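Local atomic coordinates of HNH nuclease domain-containing protein (PDB entry 5ZMO), a protein that binds phosphorothioated DNA through its sulfur-binding domain, the part present here, and as a type IV restriction enzyme is probably an HNH endonuclease that binds zinc. Residues Trp79-Arg83 with Asp84-Cys88; Arg102-Leu106 with Glu107-Ala111; Arg46-Pro49 with Trp50-Arg54. All blocks are in the same frame, centred on the assembly; numbering follows the deposited sequence.

Interaction 1 of 3, residues Trp79-Arg83 with Asp84-Cys88. With nucleotides of chain B.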
loop_
_atom_site.group_PDB
_atom_site.type_symbol
_atom_site.label_atom_id
_atom_site.label_comp_id
_atom_site.label_asym_id
_atom_site.label_seq_id
_atom_site.Cartn_x
_atom_site.Cartn_y
_atom_site.Cartn_z
ATOM N N TRP A 79 -1.473 7.653 -3.842
ATOM C CA TRP A 79 -1.796 8.059 -5.218
ATOM C C TRP A 79 -1.131 7.296 -6.320
ATOM O O TRP A 79 -1.792 6.873 -7.277
ATOM C CB TRP A 79 -1.393 9.546 -5.360
ATOM C CG TRP A 79 -1.848 10.176 -6.692
ATOM C CD1 TRP A 79 -1.019 10.570 -7.714
ATOM C CD2 TRP A 79 -3.150 10.595 -7.051
ATOM N NE1 TRP A 79 -1.761 11.092 -8.733
ATOM C CE2 TRP A 79 -3.054 11.184 -8.346
ATOM C CE3 TRP A 79 -4.389 10.518 -6.446
ATOM C CZ2 TRP A 79 -4.149 11.664 -9.014
ATOM C CZ3 TRP A 79 -5.494 11.017 -7.128
ATOM C CH2 TRP A 79 -5.351 11.578 -8.387
ATOM N N ALA A 80 0.154 7.003 -6.179
ATOM C CA ALA A 80 0.955 6.386 -7.237
ATOM C C ALA A 80 0.562 4.978 -7.572
ATOM O O ALA A 80 0.722 4.558 -8.700
ATOM C CB ALA A 80 2.412 6.414 -6.910
ATOM N N LEU A 81 0.064 4.223 -6.595
ATOM C CA LEU A 81 -0.452 2.896 -6.903
ATOM C C LEU A 81 -1.633 2.840 -7.932
ATOM O O LEU A 81 -1.884 1.786 -8.581
ATOM C CB LEU A 81 -0.865 2.207 -5.615
ATOM C CG LEU A 81 0.008 1.262 -4.789
ATOM C CD1 LEU A 81 1.237 0.624 -5.412
ATOM C CD2 LEU A 81 0.043 1.480 -3.330
ATOM N N VAL A 82 -2.407 3.903 -8.064
ATOM C CA VAL A 82 -3.455 4.003 -9.129
ATOM C C VAL A 82 -2.820 3.737 -10.475
ATOM O O VAL A 82 -3.251 2.816 -11.282
ATOM C CB VAL A 82 -4.214 5.368 -9.077
ATOM C CG1 VAL A 82 -5.193 5.519 -10.264
ATOM C CG2 VAL A 82 -4.948 5.495 -7.759
ATOM N N ARG A 83 -1.723 4.432 -10.742
ATOM C CA ARG A 83 -0.959 4.244 -12.003
ATOM C C ARG A 83 -0.411 2.834 -12.227
ATOM O O ARG A 83 -0.295 2.383 -13.374
ATOM C CB ARG A 83 0.186 5.273 -12.153
ATOM C CG ARG A 83 0.048 6.269 -13.296
ATOM C CD ARG A 83 1.397 6.793 -13.822
ATOM N NE ARG A 83 1.203 7.738 -14.937
ATOM C CZ ARG A 83 0.815 9.017 -14.810
ATOM N NH1 ARG A 83 0.660 9.772 -15.903
ATOM N NH2 ARG A 83 0.579 9.558 -13.605
ATOM N N ASP A 84 -0.090 2.109 -11.140
ATOM C CA ASP A 84 0.337 0.724 -11.223
ATOM C C ASP A 84 -0.816 -0.307 -11.357
ATOM O O ASP A 84 -0.538 -1.508 -11.320
ATOM C CB ASP A 84 1.133 0.342 -9.959
ATOM C CG ASP A 84 2.448 1.069 -9.850
ATOM O OD1 ASP A 84 3.260 1.031 -10.811
ATOM O OD2 ASP A 84 2.696 1.633 -8.768
ATOM N N ASP A 85 -2.037 0.156 -11.549
ATOM C CA ASP A 85 -3.241 -0.678 -11.740
ATOM C C ASP A 85 -3.496 -1.522 -10.513
ATOM O O ASP A 85 -4.026 -2.623 -10.653
ATOM C CB ASP A 85 -3.149 -1.584 -12.990
ATOM C CG ASP A 85 -2.943 -0.785 -14.273
ATOM O OD1 ASP A 85 -3.490 0.342 -14.350
ATOM O OD2 ASP A 85 -2.224 -1.264 -15.181
ATOM N N LEU A 86 -3.136 -1.007 -9.339
ATOM C CA LEU A 86 -3.285 -1.758 -8.066
ATOM C C LEU A 86 -4.153 -1.076 -7.044
ATOM O O LEU A 86 -4.289 -1.551 -5.890
ATOM C CB LEU A 86 -1.882 -1.991 -7.510
ATOM C CG LEU A 86 -1.071 -3.051 -8.212
ATOM C CD1 LEU A 86 0.419 -2.949 -7.880
ATOM C CD2 LEU A 86 -1.667 -4.423 -7.801
ATOM N N TRP A 87 -4.758 0.042 -7.411
ATOM C CA TRP A 87 -5.356 0.915 -6.418
ATOM C C TRP A 87 -6.436 1.811 -6.990
ATOM O O TRP A 87 -6.349 2.174 -8.155
ATOM C CB TRP A 87 -4.249 1.716 -5.758
ATOM C CG TRP A 87 -4.484 2.350 -4.457
ATOM C CD1 TRP A 87 -4.572 3.708 -4.230
ATOM C CD2 TRP A 87 -4.539 1.745 -3.168
ATOM N NE1 TRP A 87 -4.716 3.967 -2.917
ATOM C CE2 TRP A 87 -4.647 2.789 -2.218
ATOM C CE3 TRP A 87 -4.468 0.413 -2.702
ATOM C CZ2 TRP A 87 -4.746 2.563 -0.853
ATOM C CZ3 TRP A 87 -4.513 0.190 -1.347
ATOM C CH2 TRP A 87 -4.640 1.270 -0.414
ATOM N N CYS A 88 -7.416 2.144 -6.155
ATOM C CA CYS A 88 -8.554 3.011 -6.559
ATOM C C CYS A 88 -8.663 4.132 -5.549
ATOM O O CYS A 88 -8.669 3.871 -4.359
ATOM C CB CYS A 88 -9.876 2.240 -6.469
ATOM S SG CYS A 88 -9.846 0.750 -7.456
ATOM P P DG B 3 4.230 8.012 -10.556
ATOM O OP1 DG B 3 3.759 6.801 -11.249
ATOM O OP2 DG B 3 3.314 9.121 -10.292
ATOM O "O5'" DG B 3 4.915 7.493 -9.224
ATOM C "C5'" DG B 3 5.935 6.440 -9.226
ATOM C "C4'" DG B 3 7.039 6.833 -8.267
ATOM O "O4'" DG B 3 7.828 7.909 -8.840
ATOM C "C3'" DG B 3 6.547 7.386 -6.921
ATOM O "O3'" DG B 3 7.563 7.119 -5.950
ATOM C "C2'" DG B 3 6.575 8.888 -7.138
ATOM C "C1'" DG B 3 7.857 9.021 -7.924
ATOM N N9 DG B 3 8.001 10.248 -8.709
ATOM C C8 DG B 3 7.014 10.978 -9.318
ATOM N N7 DG B 3 7.481 11.996 -10.003
ATOM C C5 DG B 3 8.855 11.922 -9.839
ATOM C C6 DG B 3 9.887 12.782 -10.315
ATOM O O6 DG B 3 9.780 13.767 -11.054
ATOM N N1 DG B 3 11.142 12.346 -9.913
ATOM C C2 DG B 3 11.376 11.261 -9.095
ATOM N N2 DG B 3 12.661 10.969 -8.842
ATOM N N3 DG B 3 10.426 10.448 -8.660
ATOM C C4 DG B 3 9.198 10.849 -9.051
#
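Asp84, the first residue beyond Arg83, bends back against the last turn of the helix that it follows. Asp84 N makes a weak, 3.1 Å bond to Leu81 O. A chi1 of -67° sets CG beside the backbone N and anti to the carbonyl carbon, which brings Asp84 OD2 to 3.5 Å from Ala80 O and near the CD1 methyl of Leu81, whose side chain it crosses at a slant. OD2 forms a salt bridge with Arg29 of helix 28-41, which probably also eases its closeness to Ala80 O. With an alanine here, Arg29 would probably lose its carboxylate mate and a gap would open beside Leu81 CD1. Asp85 adopts positive phi (62°); Asp85 N reaches Val82 O at 2.9 Å from well above the carbonyl plane. Leu86 N then closes a straighter bond to Leu81 O, 3.2 Å long with an angle of 162° at the hydrogen. These two bonds define a Schellman motif with Asp85 at C-prime. The Leu86 side chain goes on to helix 9-14. Trp87 folds back: its CB packs 3.4 Å from Leu81 CB, while Val82 CG2 meets the indole in plane, at the CD1 edge, 4.0 Å away. Cys88 leads into strand 88-89, bonded through its backbone to Gly117. Toward the DNA, Arg83 CD lies 3.5 Å from OP1 of DG3 of chain B. The chemistry implies a helix end whose last carbonyls are occupied by main-chain donors, with the negative charge gathered there probably offset by Arg29, while Ala80 and Arg83 of the same last turn lie against the DNA backbone.

Interaction 2 of 3, residues Arg102-Leu106 with Glu107-Ala111; sequences RRPTL and ESLNA. With PO4 (phosphate ion), chain E; nucleotides of chain C; nucleotides of chain B.
Leu109 N bonds to Thr105 O at 3.0 Å, with an angle of 164° at the hydrogen, and Asn110 N bonds to Leu106 O at 2.9 Å; these two i to i+4 bonds open helix 106-112, one residue after strand 103-104. The peptide nitrogens of the first turn look outward, and a DNA phosphate takes them. Leu106 N donates to OP2 of DC2 of chain C at 3.0 Å. Glu107 N donates to OP1 of DC2 of chain C at 3.2 Å. Thr105 is the N-cap. With chi1 at 57°, Thr105 OG1 lies between its own N and carbonyl carbon, where it accepts from Ser108 N at 2.9 Å; a water joins the same hydroxyl to Glu107 OE1. Beneath the cap, the Pro104 and Leu109 side chains cross obliquely, CG to CG 4.1 Å. Before the strand, extended Arg102 sends NE and NH2 to O6 of DG3 of chain B, each 3.0 Å away, while DC5 of chain C sets its N4 over one guanidinium face. Arg102 and Arg103 both face Thr98, a classic beta bulge. A capped helix N-terminus gripping a phosphate, beside an arginine reading the major-groove edge of guanine, is typical of a DNA-recognition site.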
loop_
_atom_site.group_PDB
_atom_site.type_symbol
_atom_site.label_atom_id
_atom_site.label_comp_id
_atom_site.label_asym_id
_atom_site.label_seq_id
_atom_site.Cartn_x
_atom_site.Cartn_y
_atom_site.Cartn_z
ATOM N N ARG A 102 1.592 15.613 -10.849
ATOM C CA ARG A 102 2.179 14.406 -10.294
ATOM C C ARG A 102 1.343 13.809 -9.145
ATOM O O ARG A 102 1.300 12.566 -8.969
ATOM C CB ARG A 102 3.580 14.689 -9.777
ATOM C CG ARG A 102 4.629 14.712 -10.841
ATOM C CD ARG A 102 5.911 15.017 -10.179
ATOM N NE ARG A 102 7.050 15.044 -11.047
ATOM C CZ ARG A 102 7.398 16.102 -11.809
ATOM N NH1 ARG A 102 6.609 17.150 -11.930
ATOM N NH2 ARG A 102 8.541 16.098 -12.498
ATOM N N ARG A 103 0.738 14.680 -8.338
ATOM C CA ARG A 103 0.093 14.246 -7.058
ATOM C C ARG A 103 -0.901 15.268 -6.535
ATOM O O ARG A 103 -0.782 16.463 -6.815
ATOM C CB ARG A 103 1.192 13.998 -5.987
ATOM C CG ARG A 103 1.857 15.308 -5.483
ATOM C CD ARG A 103 3.137 15.178 -4.668
ATOM N NE ARG A 103 4.269 15.084 -5.528
ATOM C CZ ARG A 103 5.179 16.006 -5.756
ATOM N NH1 ARG A 103 5.235 17.194 -5.140
ATOM N NH2 ARG A 103 6.101 15.685 -6.592
ATOM N N PRO A 104 -1.863 14.833 -5.734
ATOM C CA PRO A 104 -2.671 15.711 -4.986
ATOM C C PRO A 104 -1.898 16.378 -3.845
ATOM O O PRO A 104 -0.932 15.827 -3.278
ATOM C CB PRO A 104 -3.745 14.785 -4.387
ATOM C CG PRO A 104 -3.079 13.445 -4.291
ATOM C CD PRO A 104 -2.135 13.399 -5.428
ATOM N N THR A 105 -2.322 17.585 -3.525
ATOM C CA THR A 105 -1.730 18.279 -2.360
ATOM C C THR A 105 -2.170 17.529 -1.119
ATOM O O THR A 105 -3.290 17.001 -1.055
ATOM C CB THR A 105 -2.207 19.726 -2.194
ATOM O OG1 THR A 105 -3.639 19.729 -2.090
ATOM C CG2 THR A 105 -1.802 20.609 -3.401
ATOM N N LEU A 106 -1.288 17.533 -0.109
ATOM C CA LEU A 106 -1.675 17.022 1.198
ATOM C C LEU A 106 -2.888 17.787 1.735
ATOM O O LEU A 106 -3.765 17.202 2.386
ATOM C CB LEU A 106 -0.523 17.095 2.200
ATOM C CG LEU A 106 -0.791 16.515 3.586
ATOM C CD1 LEU A 106 -1.162 15.061 3.427
ATOM C CD2 LEU A 106 0.458 16.494 4.439
ATOM N N GLU A 107 -2.955 19.097 1.457
ATOM C CA GLU A 107 -4.102 19.882 1.951
ATOM C C GLU A 107 -5.463 19.378 1.390
ATOM O O GLU A 107 -6.472 19.276 2.136
ATOM C CB GLU A 107 -3.914 21.345 1.616
ATOM C CG GLU A 107 -5.150 22.222 1.842
ATOM C CD GLU A 107 -5.018 23.542 1.125
ATOM O OE1 GLU A 107 -5.612 23.698 0.026
ATOM O OE2 GLU A 107 -4.283 24.407 1.645
ATOM N N SER A 108 -5.477 19.046 0.092
ATOM C CA SER A 108 -6.697 18.549 -0.580
ATOM C C SER A 108 -7.004 17.119 -0.191
ATOM O O SER A 108 -8.176 16.769 -0.108
ATOM C CB SER A 108 -6.682 18.720 -2.109
ATOM O OG SER A 108 -5.838 17.807 -2.865
ATOM N N LEU A 109 -5.979 16.297 0.063
ATOM C CA LEU A 109 -6.227 14.930 0.652
ATOM C C LEU A 109 -6.881 15.045 1.998
ATOM O O LEU A 109 -7.833 14.287 2.334
ATOM C CB LEU A 109 -4.920 14.091 0.796
ATOM C CG LEU A 109 -4.282 13.391 -0.354
ATOM C CD1 LEU A 109 -2.960 12.789 0.079
ATOM C CD2 LEU A 109 -5.203 12.311 -0.910
ATOM N N ASN A 110 -6.373 15.965 2.832
ATOM C CA ASN A 110 -6.932 16.100 4.174
ATOM C C ASN A 110 -8.362 16.634 4.098
ATOM O O ASN A 110 -9.249 16.162 4.812
ATOM C CB ASN A 110 -6.021 16.983 5.080
ATOM C CG ASN A 110 -4.780 16.219 5.642
ATOM O OD1 ASN A 110 -4.696 14.973 5.705
ATOM N ND2 ASN A 110 -3.818 16.983 6.079
ATOM N N ALA A 111 -8.581 17.620 3.245
ATOM C CA ALA A 111 -9.922 18.264 3.119
ATOM C C ALA A 111 -10.987 17.369 2.523
ATOM O O ALA A 111 -12.054 17.262 3.067
ATOM C CB ALA A 111 -9.823 19.553 2.305
HETATM P P PO4 E . 8.757 17.621 -15.752
HETATM O O1 PO4 E . 7.281 17.228 -15.777
HETATM O O2 PO4 E . 8.949 18.830 -16.634
HETATM O O3 PO4 E . 9.162 18.017 -14.347
HETATM O O4 PO4 E . 9.631 16.461 -16.262
ATOM P P DC C 2 0.978 20.384 -0.083
ATOM O OP1 DC C 2 -0.203 20.566 0.827
ATOM O OP2 DC C 2 1.155 19.082 -0.697
ATOM O "O5'" DC C 2 1.208 21.557 -1.166
ATOM C "C5'" DC C 2 1.060 22.979 -0.830
ATOM C "C4'" DC C 2 1.755 23.954 -1.771
ATOM O "O4'" DC C 2 3.134 24.239 -1.401
ATOM C "C3'" DC C 2 1.805 23.642 -3.263
ATOM O "O3'" DC C 2 1.782 24.852 -4.030
ATOM C "C2'" DC C 2 3.210 23.104 -3.466
ATOM C "C1'" DC C 2 4.045 23.877 -2.459
ATOM N N1 DC C 2 5.118 23.072 -1.837
ATOM C C2 DC C 2 6.473 23.441 -1.941
ATOM O O2 DC C 2 6.794 24.404 -2.673
ATOM N N3 DC C 2 7.401 22.716 -1.267
ATOM C C4 DC C 2 7.015 21.703 -0.477
ATOM N N4 DC C 2 7.950 21.007 0.167
ATOM C C5 DC C 2 5.651 21.315 -0.360
ATOM C C6 DC C 2 4.746 22.026 -1.037
ATOM P P DG B 3 4.230 8.012 -10.556
ATOM O OP1 DG B 3 3.759 6.801 -11.249
ATOM O OP2 DG B 3 3.314 9.121 -10.292
ATOM O "O5'" DG B 3 4.915 7.493 -9.224
ATOM C "C5'" DG B 3 5.935 6.440 -9.226
ATOM C "C4'" DG B 3 7.039 6.833 -8.267
ATOM O "O4'" DG B 3 7.828 7.909 -8.840
ATOM C "C3'" DG B 3 6.547 7.386 -6.921
ATOM O "O3'" DG B 3 7.563 7.119 -5.950
ATOM C "C2'" DG B 3 6.575 8.888 -7.138
ATOM C "C1'" DG B 3 7.857 9.021 -7.924
ATOM N N9 DG B 3 8.001 10.248 -8.709
ATOM C C8 DG B 3 7.014 10.978 -9.318
ATOM N N7 DG B 3 7.481 11.996 -10.003
ATOM C C5 DG B 3 8.855 11.922 -9.839
ATOM C C6 DG B 3 9.887 12.782 -10.315
ATOM O O6 DG B 3 9.780 13.767 -11.054
ATOM N N1 DG B 3 11.142 12.346 -9.913
ATOM C C2 DG B 3 11.376 11.261 -9.095
ATOM N N2 DG B 3 12.661 10.969 -8.842
ATOM N N3 DG B 3 10.426 10.448 -8.660
ATOM C C4 DG B 3 9.198 10.849 -9.051
ATOM P P DC C 5 13.277 23.376 -11.637
ATOM O OP1 DC C 5 14.497 24.238 -11.772
ATOM O OP2 DC C 5 12.607 22.847 -12.818
ATOM O "O5'" DC C 5 13.795 22.172 -10.726
ATOM C "C5'" DC C 5 14.321 22.410 -9.425
ATOM C "C4'" DC C 5 15.032 21.171 -8.946
ATOM O "O4'" DC C 5 14.063 20.180 -8.523
ATOM C "C3'" DC C 5 15.908 20.487 -9.992
ATOM O "O3'" DC C 5 17.108 20.175 -9.311
ATOM C "C2'" DC C 5 15.081 19.285 -10.435
ATOM C "C1'" DC C 5 14.267 18.936 -9.199
ATOM N N1 DC C 5 12.930 18.362 -9.413
ATOM C C2 DC C 5 12.561 17.209 -8.708
ATOM O O2 DC C 5 13.431 16.564 -8.116
ATOM N N3 DC C 5 11.299 16.759 -8.812
ATOM C C4 DC C 5 10.389 17.465 -9.483
ATOM N N4 DC C 5 9.139 17.012 -9.506
ATOM C C5 DC C 5 10.730 18.659 -10.185
ATOM C C6 DC C 5 11.989 19.082 -10.094
HETATM O O HOH W 1 -4.630 22.373 -2.151
#

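Interaction 3 of 3, residues Arg46-Pro49 with Trp50-Arg54. With PO4 (phosphate ion), chain D.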
loop_
_atom_site.group_PDB
_atom_site.type_symbol
_atom_site.label_atom_id
_atom_site.label_comp_id
_atom_site.label_asym_id
_atom_site.label_seq_id
_atom_site.Cartn_x
_atom_site.Cartn_y
_atom_site.Cartn_z
ATOM N N ARG A 46 -12.949 -2.643 1.916
ATOM C CA ARG A 46 -11.993 -2.465 0.790
ATOM C C ARG A 46 -11.545 -1.020 0.593
ATOM O O ARG A 46 -10.344 -0.770 0.394
ATOM C CB ARG A 46 -12.592 -2.952 -0.514
ATOM C CG ARG A 46 -11.758 -2.709 -1.756
ATOM C CD ARG A 46 -12.344 -3.399 -3.011
ATOM N NE ARG A 46 -13.539 -2.678 -3.437
ATOM C CZ ARG A 46 -13.567 -1.609 -4.246
ATOM N NH1 ARG A 46 -14.756 -1.064 -4.542
ATOM N NH2 ARG A 46 -12.493 -1.095 -4.832
ATOM N N LEU A 47 -12.509 -0.100 0.591
ATOM C CA LEU A 47 -12.229 1.343 0.509
ATOM C C LEU A 47 -12.215 1.920 1.903
ATOM O O LEU A 47 -13.138 1.702 2.723
ATOM C CB LEU A 47 -13.254 2.033 -0.390
ATOM C CG LEU A 47 -13.254 1.498 -1.833
ATOM C CD1 LEU A 47 -14.411 2.230 -2.552
ATOM C CD2 LEU A 47 -11.936 1.680 -2.561
ATOM N N GLN A 48 -11.119 2.610 2.227
ATOM C CA GLN A 48 -10.940 3.188 3.543
ATOM C C GLN A 48 -10.527 4.611 3.371
ATOM O O GLN A 48 -9.776 4.898 2.462
ATOM C CB GLN A 48 -9.872 2.406 4.308
ATOM C CG GLN A 48 -10.295 0.951 4.560
ATOM C CD GLN A 48 -9.601 0.317 5.751
ATOM O OE1 GLN A 48 -9.919 0.632 6.904
ATOM N NE2 GLN A 48 -8.685 -0.628 5.485
ATOM N N PRO A 49 -11.010 5.500 4.240
ATOM C CA PRO A 49 -10.606 6.916 4.075
ATOM C C PRO A 49 -9.065 7.187 4.153
ATOM O O PRO A 49 -8.328 6.505 4.871
ATOM C CB PRO A 49 -11.308 7.622 5.229
ATOM C CG PRO A 49 -12.373 6.669 5.775
ATOM C CD PRO A 49 -11.875 5.298 5.429
ATOM N N TRP A 50 -8.607 8.199 3.403
ATOM C CA TRP A 50 -7.252 8.705 3.607
ATOM C C TRP A 50 -6.838 8.855 5.075
ATOM O O TRP A 50 -5.738 8.412 5.458
ATOM C CB TRP A 50 -7.057 10.024 2.873
ATOM C CG TRP A 50 -5.974 10.858 3.327
ATOM C CD1 TRP A 50 -6.056 12.069 4.010
ATOM C CD2 TRP A 50 -4.561 10.557 3.251
ATOM N NE1 TRP A 50 -4.818 12.529 4.299
ATOM C CE2 TRP A 50 -3.875 11.650 3.815
ATOM C CE3 TRP A 50 -3.827 9.515 2.668
ATOM C CZ2 TRP A 50 -2.484 11.705 3.884
ATOM C CZ3 TRP A 50 -2.395 9.546 2.779
ATOM C CH2 TRP A 50 -1.759 10.646 3.378
ATOM N N SER A 51 -7.674 9.497 5.888
ATOM C CA SER A 51 -7.335 9.741 7.266
ATOM C C SER A 51 -7.078 8.429 8.043
ATOM O O SER A 51 -6.050 8.291 8.768
ATOM C CB SER A 51 -8.409 10.626 7.911
ATOM O OG SER A 51 -9.668 9.940 7.883
ATOM N N THR A 52 -7.918 7.413 7.823
ATOM C CA THR A 52 -7.720 6.144 8.513
ATOM C C THR A 52 -6.445 5.461 8.016
ATOM O O THR A 52 -5.702 4.900 8.790
ATOM C CB THR A 52 -8.859 5.188 8.170
ATOM O OG1 THR A 52 -10.069 5.867 8.461
ATOM C CG2 THR A 52 -8.728 3.905 8.960
ATOM N N THR A 53 -6.192 5.602 6.730
ATOM C CA THR A 53 -5.112 4.862 6.076
ATOM C C THR A 53 -3.802 5.531 6.526
ATOM O O THR A 53 -2.857 4.843 6.881
ATOM C CB THR A 53 -5.230 4.897 4.535
ATOM O OG1 THR A 53 -6.457 4.274 4.149
ATOM C CG2 THR A 53 -4.061 4.190 3.876
ATOM N N ARG A 54 -3.750 6.855 6.429
ATOM C CA ARG A 54 -2.627 7.672 6.916
ATOM C C ARG A 54 -2.269 7.299 8.334
ATOM O O ARG A 54 -1.113 6.989 8.630
ATOM C CB ARG A 54 -2.936 9.129 6.809
ATOM C CG ARG A 54 -1.982 10.075 7.498
ATOM C CD ARG A 54 -2.688 11.403 7.671
ATOM N NE ARG A 54 -3.722 11.279 8.735
ATOM C CZ ARG A 54 -4.700 12.156 8.938
ATOM N NH1 ARG A 54 -4.865 13.211 8.139
ATOM N NH2 ARG A 54 -5.588 11.916 9.898
HETATM P P PO4 D . -16.569 -5.751 -2.215
HETATM O O1 PO4 D . -16.221 -4.263 -2.072
HETATM O O2 PO4 D . -17.405 -5.777 -3.495
HETATM O O3 PO4 D . -17.314 -6.472 -1.028
HETATM O O4 PO4 D . -15.292 -6.507 -2.491
#
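Pro49 and Thr53 carry this contact: Pro49 O accepts both polar donors of Thr53. The backbone Thr53 N lies 3.0 Å from Pro49 O, an ordinary first helical bond. Thr53 OG1 comes to Pro49 O at an equal 3.0 Å but from above the carbonyl plane, 48° out of it. That second bond depends on a chi1 of -62°, which holds OG1 anti to its carbonyl carbon and turned back toward the preceding turn, where Thr53 OG1 also comes within 3.9 Å of Gln48 CB. Next to this grip, the Thr52 hydroxyl oxygen OG1 rests against the pyrrolidine ring of Pro49, 3.6 Å from CD, with the two side chains crossing at a slant. Ser51 OG lies 3.9 Å from Pro49 CB on its way to a hydrogen bond with Asp113.

The next shell fixes where these groups stand. Strand 47-49 meets helix 50-54 almost squarely, their axes at 85° and 5.3 Å apart at closest, and Gln48 is tied by backbone bonds to Ala116 in the neighbouring strand. Trp50, the first helical residue, has Arg54 CB 3.8 Å above one indole face; its NE1 is bonded to Asn110, and its ring meets Phe78 edge-to-face. Thr53 is walled in by Leu32 and Trp35 of helix 28-41. Farther off, Arg46 NE makes a weak, 3.4 Å bond to O1 of a phosphate ion that also binds Asn124 and probably came from the crystallisation liquor.

Pro49, at the N-cap, offers no side-chain acceptor to the first turn. Its carbonyl takes two donors from one residue, and this double grip holds the rotation of the Thr53 hydroxyl and satisfies it within the buried side of the helix.

Interactions 1 and 2 share a nucleotide: DG3 of chain B meets Ala80 and Arg83 along its backbone and Arg102 at its base. Their centres lie 16 Å apart, yet Trp79 joins them, its CD2 resting 3.4 Å from Pro104 CD. Interaction 3 stands behind this surface, its nearest atom about 9 Å from the nucleic acid and its centre 14 Å from each of the others. Trp50 ties it to interaction 2, by a probable hydrogen bond from NE1 to Asn110 OD1 (2.8 Å) and by CZ2, 3.6 Å from Leu106 CD1. Thus 79-88 and 102-111 touch the DNA directly, whereas 46-54 packs against the helix presenting the phosphate-binding turn.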